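Local atomic coordinates of DegV family protein (Thermus thermophilus, PDB entry 2DT8), a protein that binds fatty acids, here a palmitic acid molecule, and also carries zinc, while its wider role in the cell is not established. Residues A[27-31]-A[262-266]; A[8-12]-A[38-42]; A[229-233]-A[269-273]; A[88-92]-A[114-118]. All blocks are in the same frame, centred on the assembly; numbering follows the deposited sequence.

Interaction 1. Residues A[27-31]-A[262-266]; sequences PLYVN and AVIAS. With PLM (palmitic acid), chain C.
Val30 and Val263 meet where strand 24-32 packs on helix 262-268, beside the carboxyl end of the fatty-acid pocket of this DegV fold. The axes of 29-31 and 262-266 cross at 48° and come within 8.2 Å. Branched side chains fill the gap. Val30 CG2 lies 3.7 Å from Val263 CG2, and the two side chains run by one another, pointing opposite ways. The same methyl of Val30 touches Ala262 CB at 3.8 Å. Its other branch, CG1, reaches one turn further along the helix, to Ser266 OG at 3.9 Å. Leu28 adds its CB, 3.9 Å from Val263 CG2.

The two methyls of Val263 have separate tasks. CG2 turns to the strand. CG1, set opposite the backbone N (chi1 168°), turns to the lipid and lies 3.8 Å from palmitic acid C2. Leu28 CD2 touches the same lipid carbon at 3.6 Å. Further along the acyl chain of the lipid, Ile264 CD1 touches C6. The carboxyl end is hydrogen-bonded to Thr61 OG1 and Ser93 OG. Ile48 of helix 45-53 packs against Val30, Ala262 and Ser266.

Ser266 OG does not bond to the strand. It gives a hydrogen bond to Ala262 O at 2.8 Å. Ser266 N also bonds to that oxygen, from the opposite face of the carbonyl plane. The hydroxyl is therefore satisfied within the helix and can lie against a valine methyl. No hydrogen bond links the two segments. Apolar packing joins them, and Leu28 and Val263 extend that apolar surface to the first carbons of the lipid.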
# COMPACT_ATOMS: atom_id res chain seq x y z
N PRO A 27 -8.02 -10.39 5.48
CA PRO A 27 -8.43 -9.05 5.89
C PRO A 27 -7.89 -8.48 7.18
O PRO A 27 -7.58 -9.22 8.12
CB PRO A 27 -9.95 -9.17 5.96
CG PRO A 27 -10.15 -10.56 6.44
CD PRO A 27 -9.13 -11.35 5.62
N LEU A 28 -7.74 -7.16 7.20
CA LEU A 28 -7.38 -6.43 8.40
C LEU A 28 -8.71 -5.78 8.81
O LEU A 28 -9.70 -5.83 8.05
CB LEU A 28 -6.30 -5.37 8.15
CG LEU A 28 -4.89 -5.95 8.38
CD1 LEU A 28 -4.42 -6.72 7.15
CD2 LEU A 28 -3.91 -4.83 8.72
N TYR A 29 -8.74 -5.16 9.99
CA TYR A 29 -9.97 -4.59 10.51
C TYR A 29 -9.87 -3.17 10.97
O TYR A 29 -8.81 -2.70 11.38
CB TYR A 29 -10.46 -5.43 11.69
CG TYR A 29 -10.44 -6.91 11.43
CD1 TYR A 29 -9.27 -7.65 11.56
CD2 TYR A 29 -11.59 -7.57 10.99
CE1 TYR A 29 -9.23 -9.01 11.27
CE2 TYR A 29 -11.56 -8.93 10.69
CZ TYR A 29 -10.39 -9.64 10.83
OH TYR A 29 -10.36 -10.98 10.54
N VAL A 30 -11.01 -2.50 10.92
CA VAL A 30 -11.16 -1.13 11.37
C VAL A 30 -12.06 -1.17 12.60
O VAL A 30 -13.13 -1.78 12.59
CB VAL A 30 -11.83 -0.26 10.30
CG1 VAL A 30 -12.03 1.15 10.83
CG2 VAL A 30 -10.98 -0.23 9.04
N ASN A 31 -11.60 -0.52 13.67
CA ASN A 31 -12.34 -0.43 14.93
C ASN A 31 -12.93 0.98 14.96
O ASN A 31 -12.19 1.97 15.03
CB ASN A 31 -11.38 -0.65 16.10
CG ASN A 31 -10.61 -1.95 15.97
OD1 ASN A 31 -11.20 -3.01 15.77
ND2 ASN A 31 -9.29 -1.87 16.08
N ALA A 262 -10.01 1.22 3.76
CA ALA A 262 -10.38 1.85 5.02
C ALA A 262 -9.26 1.72 6.06
O ALA A 262 -9.05 2.63 6.86
CB ALA A 262 -11.65 1.22 5.55
N VAL A 263 -8.54 0.60 6.05
CA VAL A 263 -7.47 0.44 7.02
C VAL A 263 -6.34 1.44 6.77
O VAL A 263 -5.88 2.11 7.70
CB VAL A 263 -6.94 -1.02 7.05
CG1 VAL A 263 -5.63 -1.10 7.84
CG2 VAL A 263 -7.98 -1.92 7.72
N ILE A 264 -5.90 1.58 5.52
CA ILE A 264 -4.85 2.55 5.24
C ILE A 264 -5.35 3.98 5.49
O ILE A 264 -4.66 4.80 6.09
CB ILE A 264 -4.34 2.44 3.78
CG1 ILE A 264 -3.70 1.07 3.55
CG2 ILE A 264 -3.34 3.56 3.49
CD1 ILE A 264 -2.42 0.84 4.34
N ALA A 265 -6.57 4.27 5.04
CA ALA A 265 -7.14 5.60 5.20
C ALA A 265 -7.31 6.01 6.66
O ALA A 265 -7.30 7.21 6.98
CB ALA A 265 -8.48 5.69 4.48
N SER A 266 -7.48 5.03 7.55
CA SER A 266 -7.63 5.31 8.98
C SER A 266 -6.36 5.95 9.55
O SER A 266 -6.40 6.61 10.59
CB SER A 266 -7.90 4.01 9.76
OG SER A 266 -9.21 3.52 9.51
C1 PLM C . -2.65 -2.51 11.60
O1 PLM C . -1.67 -3.38 11.83
O2 PLM C . -3.46 -2.27 12.48
C2 PLM C . -2.75 -1.81 10.26
C3 PLM C . -1.83 -0.59 10.25
C4 PLM C . -1.95 0.16 8.93
C5 PLM C . -0.98 1.35 8.94
C6 PLM C . -1.01 2.06 7.59
C7 PLM C . -0.07 3.25 7.65
C8 PLM C . 0.08 3.86 6.27
C9 PLM C . 1.26 4.82 6.31
CA PLM C . 1.11 5.86 5.22
CB PLM C . 1.68 5.29 3.94
CC PLM C . 0.54 5.01 2.97
CD PLM C . 0.81 5.75 1.67
CE PLM C . -0.41 5.62 0.77
CF PLM C . -0.20 6.45 -0.50
CG PLM C . 0.70 5.69 -1.47

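Interaction 2. Residues A[8-12]-A[38-42]; sequences DSTSD and RDWEE
Ser9 OG stands between its own N and carbonyl carbon (chi1 67°), while the carboxylate of Asp39 is trans to its amide nitrogen (chi1 -163°). These two rotations bring Ser9 OG to 2.7 Å from Asp39 OD2. The hydroxyl donates, and OD2 receives it on its anti lone pair. Ser9 OG in turn accepts from Leu28 N.

Trp40 makes the second bond. Its indole NE1 donates to Asp12 OD1 at 2.9 Å. The oxygen lies almost in the ring plane, at the edge. The indole nitrogen, however, sits above the plane of the carboxylate, and the two flat groups are turned 71° apart. Ser9 O is also near the NE1 edge of the indole.

Segment 8-12 is the loop at the C-terminal end of strand 3-8, in the parallel part of the six-stranded sheet. It starts with an Asx turn, in which Asp8 OD1 accepts from Thr10 N at 2.8 Å. Segment 38-42 is the loop that follows strand 35-38 and leads to helix 45-53.

Asp12 OD1 and Asp39 OD2 lie 4.6 Å apart. One water donates to both, 2.9 Å from Asp12 OD1 and 2.8 Å from Asp39 OD2, and probably eases their repulsion. The other oxygens are held elsewhere. Asp12 OD2 bonds to Ser119 OG and Gly261 N, and Asp39 OD1 accepts from Val263 N near the start of helix 262-268.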
# COMPACT_ATOMS: atom_id res chain seq x y z
N ASP A 8 -2.51 -9.29 2.20
CA ASP A 8 -3.50 -8.81 3.16
C ASP A 8 -4.34 -7.72 2.49
O ASP A 8 -3.97 -7.22 1.41
CB ASP A 8 -2.82 -8.31 4.44
CG ASP A 8 -1.90 -7.15 4.19
OD1 ASP A 8 -2.42 -6.04 3.97
OD2 ASP A 8 -0.66 -7.34 4.20
N SER A 9 -5.45 -7.34 3.11
CA SER A 9 -6.34 -6.36 2.51
C SER A 9 -5.74 -4.98 2.27
O SER A 9 -6.24 -4.23 1.43
CB SER A 9 -7.62 -6.23 3.34
OG SER A 9 -7.37 -5.67 4.61
N THR A 10 -4.68 -4.63 2.99
CA THR A 10 -4.09 -3.32 2.78
C THR A 10 -3.33 -3.19 1.46
O THR A 10 -2.82 -2.13 1.15
CB THR A 10 -3.16 -2.86 3.96
OG1 THR A 10 -1.94 -3.63 3.96
CG2 THR A 10 -3.87 -3.02 5.29
N SER A 11 -3.25 -4.27 0.69
CA SER A 11 -2.59 -4.19 -0.61
C SER A 11 -3.51 -3.41 -1.57
O SER A 11 -3.10 -3.02 -2.66
CB SER A 11 -2.29 -5.59 -1.17
OG SER A 11 -3.43 -6.42 -1.18
N ASP A 12 -4.75 -3.19 -1.15
CA ASP A 12 -5.72 -2.38 -1.90
C ASP A 12 -5.86 -2.69 -3.39
O ASP A 12 -5.98 -1.78 -4.22
CB ASP A 12 -5.39 -0.89 -1.72
CG ASP A 12 -5.59 -0.39 -0.29
OD1 ASP A 12 -6.26 -1.10 0.50
OD2 ASP A 12 -5.10 0.72 0.05
N ARG A 38 -14.52 -5.37 8.65
CA ARG A 38 -13.49 -5.84 7.74
C ARG A 38 -13.16 -4.85 6.63
O ARG A 38 -14.03 -4.33 5.94
CB ARG A 38 -14.01 -7.08 7.01
CG ARG A 38 -13.99 -8.35 7.83
CD ARG A 38 -14.37 -9.57 7.02
NE ARG A 38 -15.81 -9.78 6.89
CZ ARG A 38 -16.47 -9.71 5.74
NH1 ARG A 38 -15.83 -9.83 4.59
NH2 ARG A 38 -17.78 -9.51 5.74
N ASP A 39 -11.84 -4.66 6.46
CA ASP A 39 -11.41 -3.70 5.46
C ASP A 39 -12.09 -4.02 4.11
O ASP A 39 -12.31 -5.19 3.81
CB ASP A 39 -9.88 -3.92 5.34
CG ASP A 39 -9.12 -2.79 4.67
OD1 ASP A 39 -9.65 -1.66 4.56
OD2 ASP A 39 -7.95 -3.06 4.28
N TRP A 40 -12.42 -2.98 3.35
CA TRP A 40 -13.05 -3.08 2.03
C TRP A 40 -14.47 -3.65 1.94
O TRP A 40 -15.32 -3.10 1.24
CB TRP A 40 -12.15 -3.87 1.06
CG TRP A 40 -10.96 -3.06 0.57
CD1 TRP A 40 -9.68 -3.10 1.04
CD2 TRP A 40 -10.97 -2.07 -0.47
NE1 TRP A 40 -8.90 -2.19 0.37
CE2 TRP A 40 -9.67 -1.53 -0.55
CE3 TRP A 40 -11.97 -1.56 -1.31
CZ2 TRP A 40 -9.32 -0.53 -1.47
CZ3 TRP A 40 -11.62 -0.56 -2.23
CH2 TRP A 40 -10.31 -0.05 -2.29
N GLU A 41 -14.80 -4.69 2.69
CA GLU A 41 -16.08 -5.40 2.63
C GLU A 41 -17.20 -4.82 3.47
O GLU A 41 -18.37 -4.88 3.07
CB GLU A 41 -15.88 -6.85 3.09
CG GLU A 41 -14.85 -7.65 2.34
CD GLU A 41 -15.30 -7.89 0.92
OE1 GLU A 41 -16.25 -8.69 0.74
OE2 GLU A 41 -14.70 -7.31 -0.01
N GLU A 42 -16.85 -4.11 4.50
CA GLU A 42 -17.81 -3.59 5.45
C GLU A 42 -17.70 -2.15 5.87
O GLU A 42 -18.54 -1.68 6.64
CB GLU A 42 -17.76 -4.44 6.71
CG GLU A 42 -18.01 -5.91 6.51
CD GLU A 42 -18.10 -6.63 7.84
OE1 GLU A 42 -17.09 -6.66 8.57
OE2 GLU A 42 -19.19 -7.15 8.16
O HOH W 1 -6.49 -0.85 3.42

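Interaction 3. Residues A[229-233]-A[269-273]; sequences FLYSG and GPGTY
Ser232 and Thr272 carry the hydrogen bonds of this contact, just where strands 225-231 and 273-279 of the four-stranded sheet come together. Ser232 N donates to Thr272 O at 2.9 Å. In return Thr272 N donates to Ser232 OG, also at 2.9 Å and fairly straight (162°). A chi1 of 61° tucks Ser232 OG between its own N and carbonyl carbon, which turns it to Thr272 N and Gly269 O. Ser232 OG donates a hydrogen bond to Gly269 O at 3.2 Å. That donor lies in the carbonyl plane, on a lone pair. Thr272 OG1 bonds to the same oxygen at 2.7 Å, but from well above the plane.

One water adds to the polar set. It donates to Ser232 O at 2.7 Å and to Thr272 O at 2.8 Å, so it bridges two acceptor oxygens that are close but cannot bond to each other.

Tyr231 and Tyr273 form an antiparallel non-hydrogen-bonded pair. Two CA-H...O contacts flank it: Tyr273 CA to Leu230 O at 3.1 Å, and Tyr231 CA to Thr272 O.

The tyrosine rings extend off the paired backbones. Both side chains leave on one face of the sheet, where helix 236-247 packs on them and helix 204-219 also meets Tyr273. Leu230 instead touches the palmitic acid.

Ser232 OG works as donor and acceptor at once. It thus ties the end of one strand to both ends of loop 269-272, and Gly269 O, just past helix 262-268, gains two donors.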
# COMPACT_ATOMS: atom_id res chain seq x y z
N PHE A 229 -1.90 4.83 -8.78
CA PHE A 229 -2.38 6.01 -8.10
C PHE A 229 -3.43 5.69 -7.05
O PHE A 229 -4.26 4.80 -7.23
CB PHE A 229 -2.98 6.97 -9.14
CG PHE A 229 -1.97 7.47 -10.13
CD1 PHE A 229 -1.58 6.68 -11.22
CD2 PHE A 229 -1.36 8.70 -9.95
CE1 PHE A 229 -0.60 7.12 -12.10
CE2 PHE A 229 -0.37 9.15 -10.83
CZ PHE A 229 0.01 8.35 -11.90
N LEU A 230 -3.39 6.44 -5.95
CA LEU A 230 -4.28 6.21 -4.82
C LEU A 230 -4.87 7.50 -4.25
O LEU A 230 -4.27 8.57 -4.30
CB LEU A 230 -3.47 5.56 -3.69
CG LEU A 230 -2.88 4.19 -4.04
CD1 LEU A 230 -1.68 3.88 -3.15
CD2 LEU A 230 -3.97 3.13 -3.90
N TYR A 231 -6.11 7.34 -3.77
CA TYR A 231 -6.75 8.49 -3.15
C TYR A 231 -7.84 8.18 -2.12
O TYR A 231 -8.32 7.06 -2.00
CB TYR A 231 -7.56 9.33 -4.19
CG TYR A 231 -8.71 8.52 -4.69
CD1 TYR A 231 -8.51 7.58 -5.70
CD2 TYR A 231 -9.99 8.71 -4.17
CE1 TYR A 231 -9.57 6.84 -6.18
CE2 TYR A 231 -11.06 7.97 -4.65
CZ TYR A 231 -10.85 7.04 -5.66
OH TYR A 231 -11.91 6.29 -6.14
N SER A 232 -8.16 9.24 -1.36
CA SER A 232 -9.20 9.07 -0.37
C SER A 232 -9.82 10.46 -0.54
O SER A 232 -9.13 11.46 -0.67
CB SER A 232 -8.79 9.00 1.17
OG SER A 232 -8.16 10.23 1.53
N GLY A 233 -11.16 10.44 -0.59
CA GLY A 233 -11.85 11.71 -0.70
C GLY A 233 -12.32 11.84 -2.16
O GLY A 233 -12.70 10.82 -2.75
N GLY A 269 -5.71 9.54 6.67
CA GLY A 269 -6.71 10.57 6.86
C GLY A 269 -7.35 11.04 5.57
O GLY A 269 -7.06 10.51 4.50
N PRO A 270 -8.24 12.04 5.64
CA PRO A 270 -8.92 12.57 4.46
C PRO A 270 -7.99 13.31 3.50
O PRO A 270 -6.90 13.75 3.87
CB PRO A 270 -9.99 13.48 5.05
CG PRO A 270 -9.37 13.96 6.32
CD PRO A 270 -8.70 12.72 6.87
N GLY A 271 -8.45 13.45 2.26
CA GLY A 271 -7.68 14.16 1.25
C GLY A 271 -6.31 13.58 0.95
O GLY A 271 -5.38 14.33 0.63
N THR A 272 -6.18 12.27 1.04
CA THR A 272 -4.89 11.64 0.74
C THR A 272 -4.84 11.33 -0.75
O THR A 272 -5.84 10.92 -1.35
CB THR A 272 -4.72 10.32 1.54
OG1 THR A 272 -4.80 10.60 2.94
CG2 THR A 272 -3.35 9.68 1.25
N TYR A 273 -3.68 11.55 -1.37
CA TYR A 273 -3.52 11.22 -2.78
C TYR A 273 -2.04 11.06 -3.07
O TYR A 273 -1.20 11.61 -2.36
CB TYR A 273 -4.12 12.30 -3.70
CG TYR A 273 -3.45 13.65 -3.62
CD1 TYR A 273 -3.83 14.58 -2.65
CD2 TYR A 273 -2.45 14.01 -4.52
CE1 TYR A 273 -3.22 15.82 -2.58
CE2 TYR A 273 -1.83 15.25 -4.45
CZ TYR A 273 -2.22 16.15 -3.48
OH TYR A 273 -1.63 17.38 -3.42
O HOH W 2 -7.58 12.91 -2.34

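Interaction 4. Residues A[88-92]-A[114-118]; sequences ISGKL and DTQAA
The flat carboxylate of Asp114 faces Gly90 N, which lies above its plane by 38° as seen from OD2. The bond from Gly90 N to Asp114 OD2 is 2.9 Å. A weak one of 3.2 Å runs from Gly90 N to Asp114 OD1. Gln116 N meets Asp114 OD1 on its anti side at 3.0 Å, somewhat out of the plane, and closes an Asx turn. The carboxylate therefore folds its own loop and holds the neighbouring one. The two loops follow the adjacent parallel strands 82-87 and 110-114, at their C-terminal ends.

A second flat group is the carbonyl of Ala117. Ser89 N donates to Ala117 O at 2.9 Å, in the carbonyl plane and nearly straight (165°). Ile88 CA lies 3.3 Å from Ala117 O in a CA-H...O contact.

Ser89 packs its CB on Gln116 CA at 3.7 Å. With chi1 at 174° its hydroxyl extends away from the amide nitrogen and bonds to Gly193 O. It also accepts from Lys91 N in an ST turn. Thr115 OG1 makes a similar turn with Ala117 N and bonds to His87 O.

Apolar groups close the side toward the lipid. Ile88 and Ala118 both touch the palmitic acid, and Ile88 CD1 is near Ala118 CB. From the same loop as Ile88, Leu92 CD1 reaches Ala118 CB at 4.0 Å.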
# COMPACT_ATOMS: atom_id res chain seq x y z
N ILE A 88 2.15 -5.63 4.02
CA ILE A 88 2.50 -4.26 4.31
C ILE A 88 3.72 -4.30 5.23
O ILE A 88 3.95 -5.24 5.99
CB ILE A 88 1.25 -3.72 5.05
CG1 ILE A 88 1.56 -2.34 5.63
CG2 ILE A 88 0.80 -4.68 6.18
CD1 ILE A 88 0.30 -1.62 6.13
N SER A 89 4.47 -3.21 5.15
CA SER A 89 5.66 -2.98 5.95
C SER A 89 5.56 -3.42 7.41
O SER A 89 4.61 -3.06 8.12
CB SER A 89 6.01 -1.49 5.92
OG SER A 89 7.09 -1.21 6.79
N GLY A 90 6.56 -4.16 7.86
CA GLY A 90 6.61 -4.61 9.24
C GLY A 90 6.75 -3.51 10.29
O GLY A 90 6.55 -3.73 11.48
N LYS A 91 7.11 -2.33 9.77
CA LYS A 91 7.25 -1.21 10.68
C LYS A 91 5.95 -0.36 10.83
O LYS A 91 5.80 0.53 11.65
CB LYS A 91 8.29 -0.16 10.15
CG LYS A 91 9.66 -0.77 9.89
CD LYS A 91 10.43 -0.88 11.19
CE LYS A 91 11.81 -1.48 10.99
NZ LYS A 91 12.23 -2.20 12.22
N LEU A 92 5.00 -0.80 9.99
CA LEU A 92 3.73 -0.09 9.97
C LEU A 92 2.64 -0.99 10.58
O LEU A 92 1.58 -0.50 11.00
CB LEU A 92 3.27 0.29 8.54
CG LEU A 92 4.16 1.21 7.70
CD1 LEU A 92 3.52 1.40 6.32
CD2 LEU A 92 4.34 2.56 8.41
N ASP A 114 8.21 -9.08 3.60
CA ASP A 114 7.90 -7.75 4.11
C ASP A 114 8.28 -6.84 2.94
O ASP A 114 9.46 -6.68 2.63
CB ASP A 114 8.77 -7.44 5.33
CG ASP A 114 8.50 -6.07 5.92
OD1 ASP A 114 7.94 -5.22 5.20
OD2 ASP A 114 8.86 -5.83 7.09
N THR A 115 7.27 -6.27 2.28
CA THR A 115 7.50 -5.41 1.13
C THR A 115 7.99 -4.01 1.45
O THR A 115 8.44 -3.29 0.56
CB THR A 115 6.22 -5.21 0.31
OG1 THR A 115 5.25 -4.52 1.13
CG2 THR A 115 5.65 -6.55 -0.16
N GLN A 116 7.90 -3.62 2.72
CA GLN A 116 8.28 -2.28 3.16
C GLN A 116 7.43 -1.22 2.44
O GLN A 116 7.84 -0.07 2.28
CB GLN A 116 9.77 -2.00 2.91
CG GLN A 116 10.69 -2.83 3.80
CD GLN A 116 12.12 -2.34 3.77
OE1 GLN A 116 12.59 -1.87 2.74
NE2 GLN A 116 12.82 -2.45 4.89
N ALA A 117 6.24 -1.63 2.03
CA ALA A 117 5.33 -0.73 1.34
C ALA A 117 3.94 -0.79 1.95
O ALA A 117 3.69 -1.51 2.92
CB ALA A 117 5.26 -1.09 -0.14
N ALA A 118 3.01 -0.04 1.36
CA ALA A 118 1.63 -0.00 1.84
C ALA A 118 0.69 0.25 0.66
O ALA A 118 1.12 0.75 -0.38
CB ALA A 118 1.49 1.11 2.89

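Overall arrangement
All four contacts are largely buried. Interactions 1 and 2 are closest, with centres about 7 Å apart, and Asp39 bonds to both segments of interaction 1. Interactions 2 and 4 involve loops after strands of the same six-stranded sheet, and Asp8 OD2 bonds to Ile88 N between them. Interaction 3 belongs to the four-stranded sheet instead. Its segment 269-273 follows the helix that takes part in interaction 1. Chemistry follows place. Interaction 1 is apolar beside the lipid. Interaction 2 joins polar side chains directly, with a water bridging its two carboxylates. Interactions 3 and 4 mix backbone bonds with bonds between a side chain and the backbone. Interactions 1, 3 and 4 all touch palmitic acid.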